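Local coordinates for cellulase IBT99 (Metagenomes, PDB 6WBT), which hydrolyses 6-phospho-alpha-glucosides as a family 4 glycosyl hydrolase that works with NAD and a manganese ion, at the interface of chains A and B. Sequence-based numbering; all coordinates share one arbitrary frame. Chains: chain A/B, cellulase IBT99.

The four contacts are parts of one two-fold symmetric interface between chains A and B, within an assembly of four copies. Contact 4 lies in the middle, about 9 Å from contact 3 and 11 Å from contact 1 between C-alpha centres. Contacts 1 and 2 are far apart, about 23 Å between the same centres. Neighbours are joined by shared residues: B:Thr413 serves contacts 1 and 4, A:Met414 serves contacts 3 and 4, and A:Met410 serves contacts 2 and 3. All three sit on helix 405-414, which recurs in every contact. This helix is therefore likely to be a main element of pairing.

Contact 1: the interface of chains A and B. Residues chain A 258, 271-273; chain B 413, 420-422.
The backbone carbonyl of A:Leu271, just after helix 267-270, points at the N-H of B:Ser421, the first residue of helix 421-434. O of A:Leu271 accepts from N of B:Ser421 at 2.8 Å in an almost straight bond, 175° at the hydrogen. The hydroxyl OG of B:Ser421 bonds to O of A:Leu271 as well, at 3.1 Å. It comes from above the carbonyl plane, 52° out of it. Its torsion (chi1 64°) sets OG between its own backbone N and carbonyl carbon, so that hydroxyl and backbone N-H reach the same oxygen. With an alanine at B:Ser421 the hydroxyl bond would be lost, and the A:Leu271 carbonyl would probably be gripped less firmly. The helix start may also polarise this oxygen.

Apolar groups flank the bonds. CD of A:Pro273 rests 3.5 Å from CB of B:Ser420. The selenomethionine A:Met272 bends at its last torsion and lays its methyl against both branches of B:Leu422, with CE 3.7 Å from CD2. On the other flank CD2 of A:Leu271 meets CG2 of B:Thr413 at 3.9 Å, the two side chains crossing at about a right angle. OG1 of B:Thr413 faces the edge of the A:Phe258 ring, in its plane, 3.7 Å from CZ. The patch joins a loop of one subunit to a helix start of the other. It may steady the nearby segment that carries A:Tyr266, a residue of the glucose-6-phosphate pocket.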
# COMPACT_ATOMS: atom_id res chain seq x y z
N PHE A 258 -22.20 -0.96 -19.54
CA PHE A 258 -20.90 -1.36 -19.01
C PHE A 258 -20.64 -2.80 -19.44
O PHE A 258 -21.27 -3.72 -18.91
CB PHE A 258 -20.85 -1.19 -17.50
CG PHE A 258 -21.46 0.09 -17.01
CD1 PHE A 258 -20.78 1.29 -17.15
CD2 PHE A 258 -22.72 0.10 -16.42
CE1 PHE A 258 -21.34 2.48 -16.71
CE2 PHE A 258 -23.28 1.28 -15.98
CZ PHE A 258 -22.59 2.47 -16.12
N LEU A 271 -27.30 1.80 -9.52
CA LEU A 271 -27.11 2.47 -10.80
C LEU A 271 -28.40 3.06 -11.36
O LEU A 271 -28.33 3.98 -12.18
CB LEU A 271 -26.51 1.49 -11.82
CG LEU A 271 -25.12 0.95 -11.49
CD1 LEU A 271 -24.66 -0.03 -12.56
CD2 LEU A 271 -24.13 2.09 -11.33
N MSE A 272 -29.55 2.55 -10.94
CA MSE A 272 -30.83 3.06 -11.44
C MSE A 272 -31.86 3.30 -10.34
O MSE A 272 -32.90 2.64 -10.31
CB MSE A 272 -31.41 2.09 -12.48
CG MSE A 272 -30.45 1.73 -13.61
SE MSE A 272 -30.94 0.10 -14.57
CE MSE A 272 -32.38 0.80 -15.68
N PRO A 273 -31.58 4.23 -9.42
CA PRO A 273 -32.59 4.55 -8.40
C PRO A 273 -33.80 5.27 -8.96
O PRO A 273 -34.88 5.18 -8.37
CB PRO A 273 -31.82 5.43 -7.40
CG PRO A 273 -30.75 6.05 -8.22
CD PRO A 273 -30.34 5.01 -9.22
N THR B 413 -21.54 8.49 -14.61
CA THR B 413 -22.28 7.73 -13.60
C THR B 413 -21.67 7.88 -12.22
O THR B 413 -22.39 7.86 -11.21
CB THR B 413 -22.34 6.25 -14.00
OG1 THR B 413 -22.80 6.13 -15.35
CG2 THR B 413 -23.28 5.48 -13.08
N SER B 420 -28.66 8.89 -11.54
CA SER B 420 -28.57 7.50 -11.97
C SER B 420 -27.76 7.42 -13.25
O SER B 420 -27.40 8.44 -13.86
CB SER B 420 -29.96 6.89 -12.17
OG SER B 420 -30.70 7.61 -13.15
N SER B 421 -27.48 6.18 -13.67
CA SER B 421 -26.79 5.97 -14.94
C SER B 421 -27.69 6.29 -16.13
O SER B 421 -27.20 6.65 -17.20
CB SER B 421 -26.28 4.53 -15.04
OG SER B 421 -27.36 3.61 -15.06
N LEU B 422 -29.01 6.18 -15.95
CA LEU B 422 -29.94 6.52 -17.02
C LEU B 422 -29.84 8.00 -17.38
O LEU B 422 -29.73 8.35 -18.56
CB LEU B 422 -31.37 6.17 -16.60
CG LEU B 422 -31.66 4.69 -16.33
CD1 LEU B 422 -33.07 4.51 -15.79
CD2 LEU B 422 -31.45 3.87 -17.59

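Contact 2: the interface of chains A and B. Residues chain A 406, 409-410, 413, 421, 425; chain B 257-258.
Helices 405-414 and 421-434, in the C-terminal part of this family 4 glycosyl hydrolase, receive B:Met257 and B:Phe258 from the end of helix 251-257 of the partner. The selenomethionine B:Met257 buries more surface than any other residue of the patch. Its chain is extended beyond CG and runs across the two helices of chain A, from A:Leu409 to A:Lys425. CB of B:Met257 meets the CD2 branch of A:Leu409 at 3.7 Å, and these side chains cross at about a right angle. Further out, the selenium SE lies beside OG of A:Ser421. The terminal methyl CE touches the aliphatic stem of A:Lys425, 3.7 Å from CD.

B:Phe258 inserts its ring next to helix 405-414. The extended selenomethionine A:Met410 slides past it in the opposite direction, with CG 3.6 Å from CE1 at the ring rim. CB of B:Met257 covers part of one ring face from within its own chain. At the far end, CZ of B:Phe258 is 3.5 Å from OG of A:Ser421. That hydroxyl is turned away from its backbone N (chi1 -180°), toward A:Thr413. OG of A:Ser421 and OG1 of A:Thr413 share a hydrogen bond of 3.1 Å. A:Thr413 OG1 in turn donates to the backbone O of A:Leu409 at 2.8 Å, which ties the hydroxyl pair to the helix. A:Glu406 reaches the partner's backbone, its carboxylate OE1 3.4 Å from CA of B:Phe258.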
# COMPACT_ATOMS: atom_id res chain seq x y z
N GLU A 406 -23.52 11.59 14.16
CA GLU A 406 -22.90 12.19 12.98
C GLU A 406 -22.33 11.13 12.05
O GLU A 406 -22.36 11.30 10.83
CB GLU A 406 -21.81 13.17 13.40
CG GLU A 406 -21.39 14.14 12.31
CD GLU A 406 -20.42 15.19 12.81
OE1 GLU A 406 -19.35 15.36 12.18
OE2 GLU A 406 -20.71 15.83 13.84
N LEU A 409 -25.22 9.95 9.99
CA LEU A 409 -25.53 10.92 8.94
C LEU A 409 -24.51 10.84 7.81
O LEU A 409 -24.86 11.02 6.63
CB LEU A 409 -25.59 12.33 9.52
CG LEU A 409 -25.92 13.46 8.55
CD1 LEU A 409 -27.29 13.24 7.92
CD2 LEU A 409 -25.86 14.80 9.25
N MSE A 410 -23.25 10.58 8.14
CA MSE A 410 -22.21 10.41 7.14
C MSE A 410 -22.43 9.15 6.32
O MSE A 410 -22.12 9.10 5.14
CB MSE A 410 -20.83 10.38 7.81
CG MSE A 410 -20.35 11.73 8.31
SE MSE A 410 -18.65 11.61 9.26
CE MSE A 410 -18.23 13.51 9.36
N THR A 413 -25.44 9.99 3.95
CA THR A 413 -25.03 10.93 2.91
C THR A 413 -24.18 10.25 1.85
O THR A 413 -24.27 10.59 0.66
CB THR A 413 -24.27 12.10 3.53
OG1 THR A 413 -25.11 12.78 4.48
CG2 THR A 413 -23.82 13.09 2.46
N SER A 421 -27.35 15.33 1.21
CA SER A 421 -27.19 15.19 2.65
C SER A 421 -28.43 15.66 3.40
O SER A 421 -28.69 15.20 4.51
CB SER A 421 -25.96 15.97 3.12
OG SER A 421 -25.78 15.85 4.52
N LYS A 425 -30.57 13.39 6.29
CA LYS A 425 -30.93 13.70 7.67
C LYS A 425 -32.41 13.42 7.94
O LYS A 425 -32.75 12.86 8.99
CB LYS A 425 -30.61 15.17 7.98
CG LYS A 425 -30.67 15.51 9.46
CD LYS A 425 -30.74 17.01 9.68
CE LYS A 425 -30.56 17.37 11.15
NZ LYS A 425 -29.18 17.09 11.62
N MSE B 257 -23.67 19.94 9.93
CA MSE B 257 -23.93 18.51 9.84
C MSE B 257 -22.66 17.69 10.03
O MSE B 257 -22.70 16.56 10.52
CB MSE B 257 -24.59 18.16 8.50
CG MSE B 257 -26.04 18.60 8.38
SE MSE B 257 -26.84 18.07 6.69
CE MSE B 257 -28.69 18.54 7.07
N PHE B 258 -21.53 18.27 9.63
CA PHE B 258 -20.23 17.62 9.75
C PHE B 258 -19.30 18.58 10.49
O PHE B 258 -18.90 19.61 9.94
CB PHE B 258 -19.67 17.25 8.37
CG PHE B 258 -20.68 16.56 7.49
CD1 PHE B 258 -21.01 15.23 7.69
CD2 PHE B 258 -21.30 17.25 6.46
CE1 PHE B 258 -21.94 14.60 6.88
CE2 PHE B 258 -22.23 16.62 5.64
CZ PHE B 258 -22.55 15.30 5.86

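Contact 3: the interface of chains A and B. Residues chain A 387, 391, 395, 410, 414; chain B 381, 384-385.
B:Phe381 sets its ring between A:Met410 and A:Met414, two selenomethionines one helical turn apart on helix 405-414. All belong to the C-terminal domain of the family 4 glycosyl hydrolase fold, and the patch is a helix-to-helix packing of that domain. B:Phe381 stands at the start of helix 380-402. Its CG is turned away from the backbone N (chi1 172°), which sends the ring out toward chain A.

A:Met410 covers one ring face. Its CG sits 3.8 Å from the ring centroid of B:Phe381, displaced toward the rim, in a CH-pi contact. The side chain crosses the phenylalanine at about a right angle, and its SE reaches back to CB of B:Phe381 at 3.6 Å. A:Leu395 comes to the ring edge, in plane, with CD1 3.6 Å from CD1 of B:Phe381.

A:Met414 is folded rather than extended, bent at chi2 (71°) and chi3 (62°). The bend brings its methyl CE to the ring, 3.6 Å from CD1 of B:Phe381. SE of A:Met414 packs on the CD2 branch of B:Leu385 at 3.7 Å. B:Gly384 has no side chain, and its CA lies 3.7 Å from CB of A:Ala391, where the 380-402 helices of the two chains approach each other.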
# COMPACT_ATOMS: atom_id res chain seq x y z
N GLU A 387 -15.33 1.72 -3.21
CA GLU A 387 -14.79 2.63 -2.20
C GLU A 387 -15.89 3.47 -1.55
O GLU A 387 -15.84 3.75 -0.35
CB GLU A 387 -13.73 3.54 -2.82
CG GLU A 387 -12.39 2.87 -3.10
CD GLU A 387 -11.58 2.60 -1.84
OE1 GLU A 387 -12.02 3.01 -0.74
OE2 GLU A 387 -10.50 1.99 -1.95
N ALA A 391 -16.92 2.83 2.39
CA ALA A 391 -16.92 3.95 3.32
C ALA A 391 -18.30 4.13 3.94
O ALA A 391 -18.41 4.41 5.14
CB ALA A 391 -16.47 5.23 2.62
N LEU A 395 -18.72 3.67 7.83
CA LEU A 395 -19.21 4.72 8.72
C LEU A 395 -20.43 4.26 9.51
O LEU A 395 -20.65 4.73 10.63
CB LEU A 395 -19.54 5.97 7.91
CG LEU A 395 -18.36 6.73 7.29
CD1 LEU A 395 -18.86 7.71 6.25
CD2 LEU A 395 -17.56 7.44 8.37
N MSE A 410 -23.25 10.58 8.14
CA MSE A 410 -22.21 10.41 7.14
C MSE A 410 -22.43 9.15 6.32
O MSE A 410 -22.12 9.10 5.14
CB MSE A 410 -20.83 10.38 7.81
CG MSE A 410 -20.35 11.73 8.31
SE MSE A 410 -18.65 11.61 9.26
CE MSE A 410 -18.23 13.51 9.36
N MSE A 414 -23.37 9.27 2.25
CA MSE A 414 -22.45 8.60 1.34
C MSE A 414 -23.16 7.70 0.32
O MSE A 414 -22.68 7.53 -0.80
CB MSE A 414 -21.44 7.77 2.14
CG MSE A 414 -20.38 7.08 1.30
SE MSE A 414 -19.09 8.34 0.55
CE MSE A 414 -18.35 9.02 2.22
N PHE B 381 -14.87 9.14 6.11
CA PHE B 381 -15.91 9.87 5.40
C PHE B 381 -15.32 10.73 4.29
O PHE B 381 -15.91 10.86 3.21
CB PHE B 381 -16.72 10.73 6.37
CG PHE B 381 -17.69 11.66 5.70
CD1 PHE B 381 -18.83 11.17 5.09
CD2 PHE B 381 -17.46 13.02 5.68
CE1 PHE B 381 -19.73 12.02 4.47
CE2 PHE B 381 -18.36 13.88 5.07
CZ PHE B 381 -19.49 13.38 4.46
N GLY B 384 -13.89 8.38 1.36
CA GLY B 384 -14.90 7.85 0.46
C GLY B 384 -15.39 8.87 -0.54
O GLY B 384 -15.62 8.55 -1.71
N LEU B 385 -15.56 10.12 -0.11
CA LEU B 385 -15.99 11.17 -1.03
C LEU B 385 -14.90 11.49 -2.05
O LEU B 385 -15.20 11.70 -3.23
CB LEU B 385 -16.39 12.43 -0.25
CG LEU B 385 -17.65 12.34 0.61
CD1 LEU B 385 -17.89 13.65 1.33
CD2 LEU B 385 -18.85 11.96 -0.25

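Contact 4: the interface of chains A and B. Residues chain A 384, 388, 414-416; chain B 388, 413-414, 416.
The amide groups of A:Gln388 and B:Gln388 pack against each other at the tight centre of the contact, with CD of one 3.5 Å from CD of the other. Their planes are 34° apart. They do not hydrogen-bond to each other; each is held by its own chain. NE2 of A:Gln388 donates to the backbone O of A:Met414 at 2.6 Å, nearly in line with the C=O bond. OE1 of A:Gln388 accepts from NH1 of A:Arg416 at 2.9 Å. These two bonds fix which way the amide faces. B:Gln388 is fixed likewise by B:Met414 and B:Arg416.

A bond across comes from A:Arg416. Its NH2 reaches the backbone O of B:Thr413 at 2.6 Å, with that oxygen in the guanidinium plane. A bend at chi3 (63°) turns the guanidinium toward chain B. If A:Gln388 were a leucine, A:Arg416 would lose its amide acceptor and would probably be freer to swing off the B:Thr413 carbonyl.

The margin at A:Asn415 is loose. This residue hides little surface, and its backbone O stays 4.4 Å from NH2 of B:Arg416. The two guanidinium groups, probably both charged, do not touch: NH1 of A:Arg416 is 6.7 Å from NH1 of B:Arg416.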
# COMPACT_ATOMS: atom_id res chain seq x y z
N GLY A 384 -13.88 2.76 -7.54
CA GLY A 384 -14.57 3.92 -7.01
C GLY A 384 -15.97 3.61 -6.50
O GLY A 384 -16.43 4.22 -5.53
N GLN A 388 -16.90 3.86 -2.33
CA GLN A 388 -17.99 4.66 -1.78
C GLN A 388 -18.85 3.83 -0.83
O GLN A 388 -19.17 4.27 0.28
CB GLN A 388 -18.85 5.23 -2.91
CG GLN A 388 -20.03 6.06 -2.43
CD GLN A 388 -20.83 6.65 -3.56
OE1 GLN A 388 -20.53 6.42 -4.74
NE2 GLN A 388 -21.87 7.41 -3.23
N MSE A 414 -23.37 9.27 2.25
CA MSE A 414 -22.45 8.60 1.34
C MSE A 414 -23.16 7.70 0.32
O MSE A 414 -22.68 7.53 -0.80
CB MSE A 414 -21.44 7.77 2.14
CG MSE A 414 -20.38 7.08 1.30
SE MSE A 414 -19.09 8.34 0.55
CE MSE A 414 -18.35 9.02 2.22
N ASN A 415 -24.30 7.14 0.72
CA ASN A 415 -24.98 6.15 -0.11
C ASN A 415 -25.44 6.76 -1.43
O ASN A 415 -25.85 7.93 -1.49
CB ASN A 415 -26.16 5.56 0.65
CG ASN A 415 -26.65 4.26 0.04
OD1 ASN A 415 -27.43 4.27 -0.92
ND2 ASN A 415 -26.21 3.14 0.59
N ARG A 416 -25.38 5.96 -2.49
CA ARG A 416 -25.76 6.44 -3.82
C ARG A 416 -27.27 6.64 -3.94
O ARG A 416 -27.72 7.49 -4.72
CB ARG A 416 -25.27 5.48 -4.90
CG ARG A 416 -23.76 5.27 -4.91
CD ARG A 416 -23.33 4.43 -6.10
NE ARG A 416 -23.62 5.10 -7.37
CZ ARG A 416 -22.79 5.94 -7.97
NH1 ARG A 416 -21.61 6.22 -7.42
NH2 ARG A 416 -23.13 6.51 -9.12
N GLN B 388 -14.44 8.68 -4.66
CA GLN B 388 -15.48 8.69 -5.68
C GLN B 388 -15.19 9.75 -6.74
O GLN B 388 -15.27 9.48 -7.94
CB GLN B 388 -16.85 8.93 -5.04
CG GLN B 388 -17.99 8.99 -6.04
CD GLN B 388 -19.33 9.25 -5.38
OE1 GLN B 388 -19.40 9.55 -4.19
NE2 GLN B 388 -20.40 9.15 -6.16
N THR B 413 -21.54 8.49 -14.61
CA THR B 413 -22.28 7.73 -13.60
C THR B 413 -21.67 7.88 -12.22
O THR B 413 -22.39 7.86 -11.21
CB THR B 413 -22.34 6.25 -14.00
OG1 THR B 413 -22.80 6.13 -15.35
CG2 THR B 413 -23.28 5.48 -13.08
N MSE B 414 -20.36 8.06 -12.14
CA MSE B 414 -19.65 8.13 -10.86
C MSE B 414 -19.94 9.43 -10.11
O MSE B 414 -19.92 9.46 -8.88
CB MSE B 414 -18.15 7.99 -11.08
CG MSE B 414 -17.35 7.81 -9.80
SE MSE B 414 -17.63 6.06 -8.99
CE MSE B 414 -16.90 4.96 -10.41
N ARG B 416 -21.51 12.49 -8.20
CA ARG B 416 -22.58 12.48 -7.21
C ARG B 416 -23.81 13.24 -7.71
O ARG B 416 -24.94 12.82 -7.46
CB ARG B 416 -22.10 13.08 -5.89
CG ARG B 416 -20.96 12.32 -5.23
CD ARG B 416 -20.70 12.83 -3.82
NE ARG B 416 -21.85 12.62 -2.95
CZ ARG B 416 -22.06 11.52 -2.24
NH1 ARG B 416 -21.19 10.52 -2.29
NH2 ARG B 416 -23.13 11.42 -1.47